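Local coordinates for protein nickel-dependent hydrogenase large subunit (Allochromatium vinosum, PDB 3MYR) that oxidises molecular hydrogen at a nickel-iron centre as the large subunit of a heterodimeric membrane-bound hydrogenase, probably recycling hydrogen released by nitrogenase, at residues R302-D307 with P379-R384; I324-N329 with Q505-S510; G515-D518 with Q522-A525. All coordinates share one frame; numbering follows the deposited sequence.

Interaction 1 (R302-D307 with P379-R384); sequences RGAILD and PRWKGR
Ala304 sets its methyl over one face of the Trp381 indole, a CH-pi contact with CB 4.0 Å from the centroid of the six-membered ring and 14° off the ring normal. The methyl lies toward the rim, closest to CH2, while Lys382 CG of the adjoining turn lies over the opposite face. Trp381 reaches Ala304 because its CG stands anti to the backbone N (chi1 -177°), which carries the ring out from strand 378-381. At the polar edge, NE1 is hydrogen-bonded to Glu323.

The remaining contacts belong to Leu306, which crosses indole and arginine chain at about right angles. CD2 touches both, in apolar contact with Trp381 CZ3 at 4.0 Å and 3.9 Å from Arg384 CD; CD1 sits over a face of the Arg384 guanidinium. Putting an alanine at Leu306 would probably open a gap beside the indole and allow the Arg384 chain to shift.

Trp381 and Arg384 are held at the two ends of a type I' turn, closed by backbone bonds in both directions between them. No hydrogen bond joins 302-307 to 379-384, and the contact therefore depends on shape and dispersion, with the arginine offering its methylene and flat face rather than its charge.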
loop_
_atom_site.group_PDB
_atom_site.type_symbol
_atom_site.label_atom_id
_atom_site.label_comp_id
_atom_site.label_asym_id
_atom_site.label_seq_id
_atom_site.Cartn_x
_atom_site.Cartn_y
_atom_site.Cartn_z
ATOM N N ARG B 302 20.289 -7.315 -8.792
ATOM C CA ARG B 302 20.733 -7.139 -7.413
ATOM C C ARG B 302 22.026 -6.342 -7.403
ATOM O O ARG B 302 22.932 -6.612 -8.188
ATOM C CB ARG B 302 20.993 -8.511 -6.789
ATOM C CG ARG B 302 21.484 -8.450 -5.330
ATOM C CD ARG B 302 21.423 -9.829 -4.609
ATOM N NE ARG B 302 20.034 -10.245 -4.630
ATOM C CZ ARG B 302 19.577 -11.462 -4.337
ATOM N NH1 ARG B 302 18.269 -11.761 -4.515
ATOM N NH2 ARG B 302 20.431 -12.371 -3.936
ATOM N N GLY B 303 22.161 -5.416 -6.462
ATOM C CA GLY B 303 23.441 -4.731 -6.260
ATOM C C GLY B 303 23.266 -3.416 -5.508
ATOM O O GLY B 303 22.160 -3.005 -5.155
ATOM N N ALA B 304 24.385 -2.751 -5.290
ATOM C CA ALA B 304 24.423 -1.517 -4.540
ATOM C C ALA B 304 25.347 -0.557 -5.281
ATOM O O ALA B 304 26.439 -0.944 -5.740
ATOM C CB ALA B 304 25.001 -1.793 -3.149
ATOM N N ILE B 305 24.979 0.715 -5.245
ATOM C CA ILE B 305 25.779 1.789 -5.807
ATOM C C ILE B 305 26.149 2.657 -4.648
ATOM O O ILE B 305 25.303 2.935 -3.766
ATOM C CB ILE B 305 24.937 2.588 -6.817
ATOM C CG1 ILE B 305 24.752 1.758 -8.071
ATOM C CG2 ILE B 305 25.535 3.987 -7.154
ATOM C CD1 ILE B 305 23.492 2.157 -8.888
ATOM N N LEU B 306 27.425 3.058 -4.612
ATOM C CA LEU B 306 27.889 3.932 -3.552
ATOM C C LEU B 306 28.399 5.211 -4.165
ATOM O O LEU B 306 29.019 5.180 -5.251
ATOM C CB LEU B 306 28.997 3.279 -2.761
ATOM C CG LEU B 306 28.589 1.975 -2.055
ATOM C CD1 LEU B 306 29.844 1.465 -1.334
ATOM C CD2 LEU B 306 27.475 2.277 -1.071
ATOM N N ASP B 307 28.096 6.335 -3.507
ATOM C CA ASP B 307 28.761 7.602 -3.854
ATOM C C ASP B 307 28.496 7.986 -5.326
ATOM O O ASP B 307 29.372 8.549 -5.977
ATOM C CB ASP B 307 30.307 7.523 -3.582
ATOM C CG ASP B 307 30.631 7.127 -2.105
ATOM O OD1 ASP B 307 29.854 7.555 -1.202
ATOM O OD2 ASP B 307 31.606 6.348 -1.825
ATOM N N PRO B 379 17.675 1.046 9.180
ATOM C CA PRO B 379 18.425 -0.000 8.487
ATOM C C PRO B 379 19.639 0.670 7.854
ATOM O O PRO B 379 19.535 1.793 7.340
ATOM C CB PRO B 379 17.427 -0.482 7.375
ATOM C CG PRO B 379 16.101 -0.110 7.912
ATOM C CD PRO B 379 16.385 1.280 8.515
ATOM N N ARG B 380 20.758 -0.034 7.859
ATOM C CA ARG B 380 21.993 0.462 7.238
ATOM C C ARG B 380 22.603 -0.699 6.438
ATOM O O ARG B 380 22.449 -1.872 6.817
ATOM C CB ARG B 380 22.995 0.930 8.334
ATOM C CG ARG B 380 22.541 2.173 9.154
ATOM C CD ARG B 380 22.404 3.364 8.241
ATOM N NE ARG B 380 21.983 4.593 8.947
ATOM C CZ ARG B 380 20.722 5.052 9.021
ATOM N NH1 ARG B 380 19.708 4.351 8.520
ATOM N NH2 ARG B 380 20.457 6.200 9.638
ATOM N N TRP B 381 23.326 -0.383 5.368
ATOM C CA TRP B 381 23.965 -1.413 4.554
ATOM C C TRP B 381 25.454 -1.221 4.755
ATOM O O TRP B 381 25.991 -0.171 4.350
ATOM C CB TRP B 381 23.592 -1.230 3.063
ATOM C CG TRP B 381 24.183 -2.337 2.191
ATOM C CD1 TRP B 381 23.733 -3.636 2.089
ATOM C CD2 TRP B 381 25.365 -2.259 1.369
ATOM N NE1 TRP B 381 24.546 -4.343 1.241
ATOM C CE2 TRP B 381 25.572 -3.538 0.811
ATOM C CE3 TRP B 381 26.258 -1.225 1.038
ATOM C CZ2 TRP B 381 26.628 -3.816 -0.085
ATOM C CZ3 TRP B 381 27.352 -1.506 0.176
ATOM C CH2 TRP B 381 27.525 -2.808 -0.363
ATOM N N LYS B 382 26.110 -2.175 5.431
ATOM C CA LYS B 382 27.543 -2.012 5.801
ATOM C C LYS B 382 27.806 -0.636 6.456
ATOM O O LYS B 382 28.757 0.076 6.095
ATOM C CB LYS B 382 28.417 -2.182 4.540
ATOM C CG LYS B 382 28.421 -3.628 3.979
ATOM C CD LYS B 382 29.464 -3.819 2.837
ATOM C CE LYS B 382 29.296 -5.213 2.246
ATOM N NZ LYS B 382 30.253 -5.512 1.094
ATOM N N GLY B 383 26.934 -0.219 7.369
ATOM C CA GLY B 383 27.071 1.108 7.988
ATOM C C GLY B 383 26.575 2.328 7.195
ATOM O O GLY B 383 26.514 3.389 7.744
ATOM N N ARG B 384 26.191 2.195 5.929
ATOM C CA ARG B 384 25.742 3.326 5.126
ATOM C C ARG B 384 24.241 3.438 5.104
ATOM O O ARG B 384 23.537 2.430 5.070
ATOM C CB ARG B 384 26.275 3.205 3.691
ATOM C CG ARG B 384 27.816 3.471 3.741
ATOM C CD ARG B 384 28.543 2.958 2.600
ATOM N NE ARG B 384 29.239 1.771 3.038
ATOM C CZ ARG B 384 30.537 1.540 2.889
ATOM N NH1 ARG B 384 31.304 2.416 2.261
ATOM N NH2 ARG B 384 31.036 0.411 3.354
#

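Interaction 2 (I324-N329 with Q505-S510); sequences IQEFVN and QAVVPS. With MG (magnesium ion), chain O; NFV (Ni-Fe oxidized active center), chain N.
Glu326 drives its carboxylate against Val507, the two side chains meeting from opposite directions, with Glu326 CD 3.4 Å from Val507 CG2. CG2 has both carboxylate oxygens as neighbours, while CG1 lies nearer OE1 than OE2. The glutamate gets this far because its CG is anti to the carbonyl carbon (chi1 -66°) and the chain then runs straight on (chi2 180°), spanning strands whose axes are 9.6 Å apart and nearly perpendicular. Val507 has CG1 anti to its backbone N and CG2 beside it, and turns both methyls to the acid.

The polar work passes through water. One magnesium-bound water donates to Glu326 OE2 at 2.6 Å and to Gln505 OE1 at 2.7 Å; a second donates to Glu326 OE1. Gln505 is folded at chi2 (-71°), and its OE1 meets the first water without binding the metal itself. Ala506 does bind it, through its backbone O at 2.1 Å, and a third water, Glu42 and His561 complete six ligands.

Just beyond, the chain enters helix 509-514 with Val508 as N-cap and reaches the nickel-iron centre. Val508 CG1 and Pro509 CD pack against O1 of one diatomic iron ligand. Ser510 grips N3 of another with two bonds, from its backbone N and from OG at 2.9 Å; OG is also bonded to Cys555 N.

Glu326 is thus a second-shell residue of the magnesium site: each carboxylate oxygen accepts a hydrogen bond from a metal-bound water, probably polarised by the magnesium, an arrangement likely to favour the charged acid in this buried place and to fix the orientation of both waters.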
loop_
_atom_site.group_PDB
_atom_site.type_symbol
_atom_site.label_atom_id
_atom_site.label_comp_id
_atom_site.label_asym_id
_atom_site.label_seq_id
_atom_site.Cartn_x
_atom_site.Cartn_y
_atom_site.Cartn_z
ATOM N N ILE B 324 23.583 -6.144 6.248
ATOM C CA ILE B 324 22.296 -5.471 6.548
ATOM C C ILE B 324 22.039 -5.558 8.046
ATOM O O ILE B 324 21.938 -6.672 8.595
ATOM C CB ILE B 324 21.129 -6.120 5.842
ATOM C CG1 ILE B 324 21.266 -5.884 4.328
ATOM C CG2 ILE B 324 19.780 -5.523 6.350
ATOM C CD1 ILE B 324 20.389 -6.737 3.473
ATOM N N GLN B 325 21.918 -4.398 8.687
ATOM C CA GLN B 325 21.598 -4.382 10.109
ATOM C C GLN B 325 20.620 -3.299 10.390
ATOM O O GLN B 325 20.676 -2.273 9.724
ATOM C CB GLN B 325 22.856 -4.058 10.959
ATOM C CG GLN B 325 24.059 -4.948 10.695
ATOM C CD GLN B 325 25.306 -4.461 11.444
ATOM O OE1 GLN B 325 25.717 -5.113 12.351
ATOM N NE2 GLN B 325 25.916 -3.331 11.025
ATOM N N GLU B 326 19.826 -3.459 11.444
ATOM C CA GLU B 326 18.938 -2.378 11.830
ATOM C C GLU B 326 19.355 -1.841 13.181
ATOM O O GLU B 326 19.595 -2.639 14.142
ATOM C CB GLU B 326 17.496 -2.860 11.922
ATOM C CG GLU B 326 16.905 -3.298 10.565
ATOM C CD GLU B 326 15.469 -3.785 10.677
ATOM O OE1 GLU B 326 14.585 -3.029 10.191
ATOM O OE2 GLU B 326 15.225 -4.906 11.227
ATOM N N PHE B 327 19.368 -0.518 13.252
ATOM C CA PHE B 327 19.814 0.198 14.456
ATOM C C PHE B 327 18.612 0.879 15.085
ATOM O O PHE B 327 17.577 1.136 14.405
ATOM C CB PHE B 327 20.895 1.240 14.098
ATOM C CG PHE B 327 22.228 0.633 13.760
ATOM C CD1 PHE B 327 23.235 0.497 14.757
ATOM C CD2 PHE B 327 22.505 0.197 12.472
ATOM C CE1 PHE B 327 24.520 -0.052 14.428
ATOM C CE2 PHE B 327 23.767 -0.356 12.123
ATOM C CZ PHE B 327 24.792 -0.484 13.115
ATOM N N VAL B 328 18.733 1.138 16.392
ATOM C CA VAL B 328 17.673 1.733 17.159
ATOM C C VAL B 328 18.177 2.886 18.042
ATOM O O VAL B 328 17.498 3.284 18.968
ATOM C CB VAL B 328 16.864 0.735 17.936
ATOM C CG1 VAL B 328 16.214 -0.295 16.970
ATOM C CG2 VAL B 328 17.737 0.026 19.053
ATOM N N ASN B 329 19.335 3.452 17.701
ATOM C CA ASN B 329 19.898 4.557 18.506
ATOM C C ASN B 329 18.901 5.708 18.594
ATOM O O ASN B 329 19.013 6.490 19.507
ATOM C CB ASN B 329 21.120 5.172 17.834
ATOM C CG ASN B 329 22.120 4.139 17.374
ATOM O OD1 ASN B 329 21.980 3.589 16.280
ATOM N ND2 ASN B 329 23.197 3.948 18.161
ATOM N N GLN B 505 11.466 -11.296 10.837
ATOM C CA GLN B 505 11.772 -9.873 10.845
ATOM C C GLN B 505 11.604 -9.310 9.417
ATOM O O GLN B 505 12.213 -9.813 8.451
ATOM C CB GLN B 505 13.259 -9.695 11.347
ATOM C CG GLN B 505 13.365 -10.011 12.844
ATOM C CD GLN B 505 12.670 -8.902 13.674
ATOM O OE1 GLN B 505 12.815 -7.709 13.370
ATOM N NE2 GLN B 505 12.064 -9.274 14.779
ATOM N N ALA B 506 10.863 -8.235 9.293
ATOM C CA ALA B 506 10.733 -7.592 7.991
ATOM C C ALA B 506 11.572 -6.332 7.997
ATOM O O ALA B 506 11.526 -5.562 8.942
ATOM C CB ALA B 506 9.238 -7.229 7.667
ATOM N N VAL B 507 12.303 -6.106 6.912
ATOM C CA VAL B 507 12.907 -4.806 6.673
ATOM C C VAL B 507 12.367 -4.364 5.326
ATOM O O VAL B 507 12.573 -5.005 4.303
ATOM C CB VAL B 507 14.437 -4.881 6.613
ATOM C CG1 VAL B 507 15.014 -3.470 6.514
ATOM C CG2 VAL B 507 15.016 -5.667 7.855
ATOM N N VAL B 508 11.738 -3.209 5.339
ATOM C CA VAL B 508 10.773 -2.823 4.299
ATOM C C VAL B 508 11.321 -1.531 3.601
ATOM O O VAL B 508 12.081 -0.772 4.221
ATOM C CB VAL B 508 9.389 -2.614 4.968
ATOM C CG1 VAL B 508 8.321 -2.377 3.927
ATOM C CG2 VAL B 508 9.042 -3.923 5.758
ATOM N N PRO B 509 11.012 -1.327 2.319
ATOM C CA PRO B 509 11.620 -0.157 1.644
ATOM C C PRO B 509 11.476 1.202 2.363
ATOM O O PRO B 509 12.465 1.918 2.542
ATOM C CB PRO B 509 10.992 -0.168 0.235
ATOM C CG PRO B 509 9.941 -1.257 0.250
ATOM C CD PRO B 509 10.344 -2.221 1.345
ATOM N N SER B 510 10.302 1.501 2.898
ATOM C CA SER B 510 10.143 2.788 3.557
ATOM C C SER B 510 10.828 2.747 4.923
ATOM O O SER B 510 11.142 3.800 5.419
ATOM C CB SER B 510 8.669 3.184 3.694
ATOM O OG SER B 510 8.196 3.517 2.408
HETATM MG MG MG O . 10.988 -4.887 10.909
HETATM FE FE NFV N . 5.378 -1.174 0.857
HETATM NI NI NFV N . 2.806 0.020 1.878
HETATM C C1 NFV N . 6.330 -2.425 0.932
HETATM O O1 NFV N . 7.113 -3.386 0.935
HETATM C C2 NFV N . 5.850 -0.975 -0.979
HETATM N N2 NFV N . 6.146 -0.879 -2.121
HETATM C C3 NFV N . 6.732 0.011 1.418
HETATM N N3 NFV N . 7.569 0.740 1.792
HETATM O O4 NFV N . 4.183 0.400 0.650
HETATM O O HOH W 1 12.770 -5.703 11.548
HETATM O O HOH W 2 11.966 -3.100 10.436
HETATM O O HOH W 3 10.703 -4.123 12.894
#

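Interaction 3 (G515-D518 with Q522-A525); sequences GPRD and QAGA
Arg517 spreads its guanidinium over the methyl of Ala523, whose CB lies 4.2 Å above the plane and over its centre. The arginine chain is extended from CG to NE, running alongside the opposing backbone with CG 3.8 Å from Ala523 CA. Its end is anchored beyond the contact, where NH1 meets Ala31 O and forms a salt bridge with Glu527.

Asp518 and Gln522 hold each other by main chain and side chain together. With Asp518 CG placed between the backbone N and the carbonyl carbon (chi1 63°), the carboxylate turns onto Gln522: OD1 receives Gln522 N at 3.0 Å from above the carboxylate plane, and OD2 takes Gln522 NE2 at 2.9 Å on its syn lone pair. Carboxylate and amide planes stand 59° apart. In return, Gln522 O accepts a weak bond from Asp518 N and a CH contact from Arg517 CA at 3.3 Å.

Farther along, Gly524 CA lies 3.7 Å from Gly515 O; a side chain on Gly524 would run into that oxygen.

Together these contacts shape the loop that leaves helix 509-514 at Gly515 and enters helix 525-531 with Gly524 as N-cap. Arg380 from strand 378-381 pins both limbs, through a salt bridge to Asp518 and hydrogen bonds to Pro516 O and Gln522 O, tying the turn between the two helices to the neighbouring two-stranded sheet.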
loop_
_atom_site.group_PDB
_atom_site.type_symbol
_atom_site.label_atom_id
_atom_site.label_comp_id
_atom_site.label_asym_id
_atom_site.label_seq_id
_atom_site.Cartn_x
_atom_site.Cartn_y
_atom_site.Cartn_z
ATOM N N GLY B 515 13.578 5.952 7.708
ATOM C CA GLY B 515 14.037 5.595 9.055
ATOM C C GLY B 515 14.931 6.707 9.594
ATOM O O GLY B 515 15.450 7.532 8.827
ATOM N N PRO B 516 15.117 6.756 10.915
ATOM C CA PRO B 516 15.762 7.961 11.459
ATOM C C PRO B 516 17.281 7.802 11.488
ATOM O O PRO B 516 17.858 6.927 10.793
ATOM C CB PRO B 516 15.181 8.041 12.899
ATOM C CG PRO B 516 15.138 6.541 13.290
ATOM C CD PRO B 516 14.615 5.847 11.982
ATOM N N ARG B 517 17.922 8.659 12.274
ATOM C CA ARG B 517 19.382 8.651 12.429
ATOM C C ARG B 517 19.865 7.426 13.164
ATOM O O ARG B 517 19.093 6.805 13.887
ATOM C CB ARG B 517 19.846 9.890 13.149
ATOM C CG ARG B 517 19.852 11.148 12.281
ATOM C CD ARG B 517 19.727 12.462 13.136
ATOM N NE ARG B 517 19.904 13.692 12.314
ATOM C CZ ARG B 517 18.994 14.190 11.457
ATOM N NH1 ARG B 517 17.807 13.614 11.326
ATOM N NH2 ARG B 517 19.255 15.302 10.740
ATOM N N ASP B 518 21.163 7.118 12.992
ATOM C CA ASP B 518 21.835 5.999 13.652
ATOM C C ASP B 518 22.816 6.560 14.688
ATOM O O ASP B 518 22.743 7.739 15.035
ATOM C CB ASP B 518 22.574 5.083 12.629
ATOM C CG ASP B 518 23.702 5.813 11.885
ATOM O OD1 ASP B 518 24.200 6.860 12.379
ATOM O OD2 ASP B 518 24.049 5.401 10.755
ATOM N N GLN B 522 24.128 9.719 11.455
ATOM C CA GLN B 522 23.933 9.647 10.005
ATOM C C GLN B 522 22.423 9.584 9.687
ATOM O O GLN B 522 21.710 8.698 10.146
ATOM C CB GLN B 522 24.623 8.409 9.467
ATOM C CG GLN B 522 24.758 8.374 7.996
ATOM C CD GLN B 522 25.366 7.059 7.481
ATOM O OE1 GLN B 522 25.584 6.906 6.274
ATOM N NE2 GLN B 522 25.523 6.086 8.354
ATOM N N ALA B 523 21.957 10.545 8.900
ATOM C CA ALA B 523 20.539 10.727 8.584
ATOM C C ALA B 523 20.061 9.660 7.597
ATOM O O ALA B 523 20.870 9.170 6.776
ATOM C CB ALA B 523 20.304 12.181 7.975
ATOM N N GLY B 524 18.749 9.369 7.605
ATOM C CA GLY B 524 18.161 8.549 6.568
ATOM C C GLY B 524 17.816 9.323 5.286
ATOM O O GLY B 524 17.916 10.554 5.256
ATOM N N ALA B 525 17.356 8.600 4.241
ATOM C CA ALA B 525 17.103 9.215 2.914
ATOM C C ALA B 525 16.176 10.455 2.973
ATOM O O ALA B 525 16.526 11.499 2.430
ATOM C CB ALA B 525 16.625 8.229 1.924
#

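How the interactions relate
From the N terminus, strand 300-305 opens interaction 1, and strand 324-327 opens interaction 2 before 379-384 returns to close the first. Interaction 2 closes much later, at 505-510, so these two long loops cross. They share a sheet: strands 324-327 and 378-381 pair antiparallel, with Arg380 N about 2.9 Å from Gln325 O, and Pro379 CG also packs on Val507 CG1. Interaction 3 lies in series after both, a short local loop beyond helix 509-514, the helix that starts within interaction 2. Interaction 2 brings the small sheet to the magnesium site and to strand 500-507, while interaction 3 closes the connection to helix 525-531, on the same side of the chain's centre as the others.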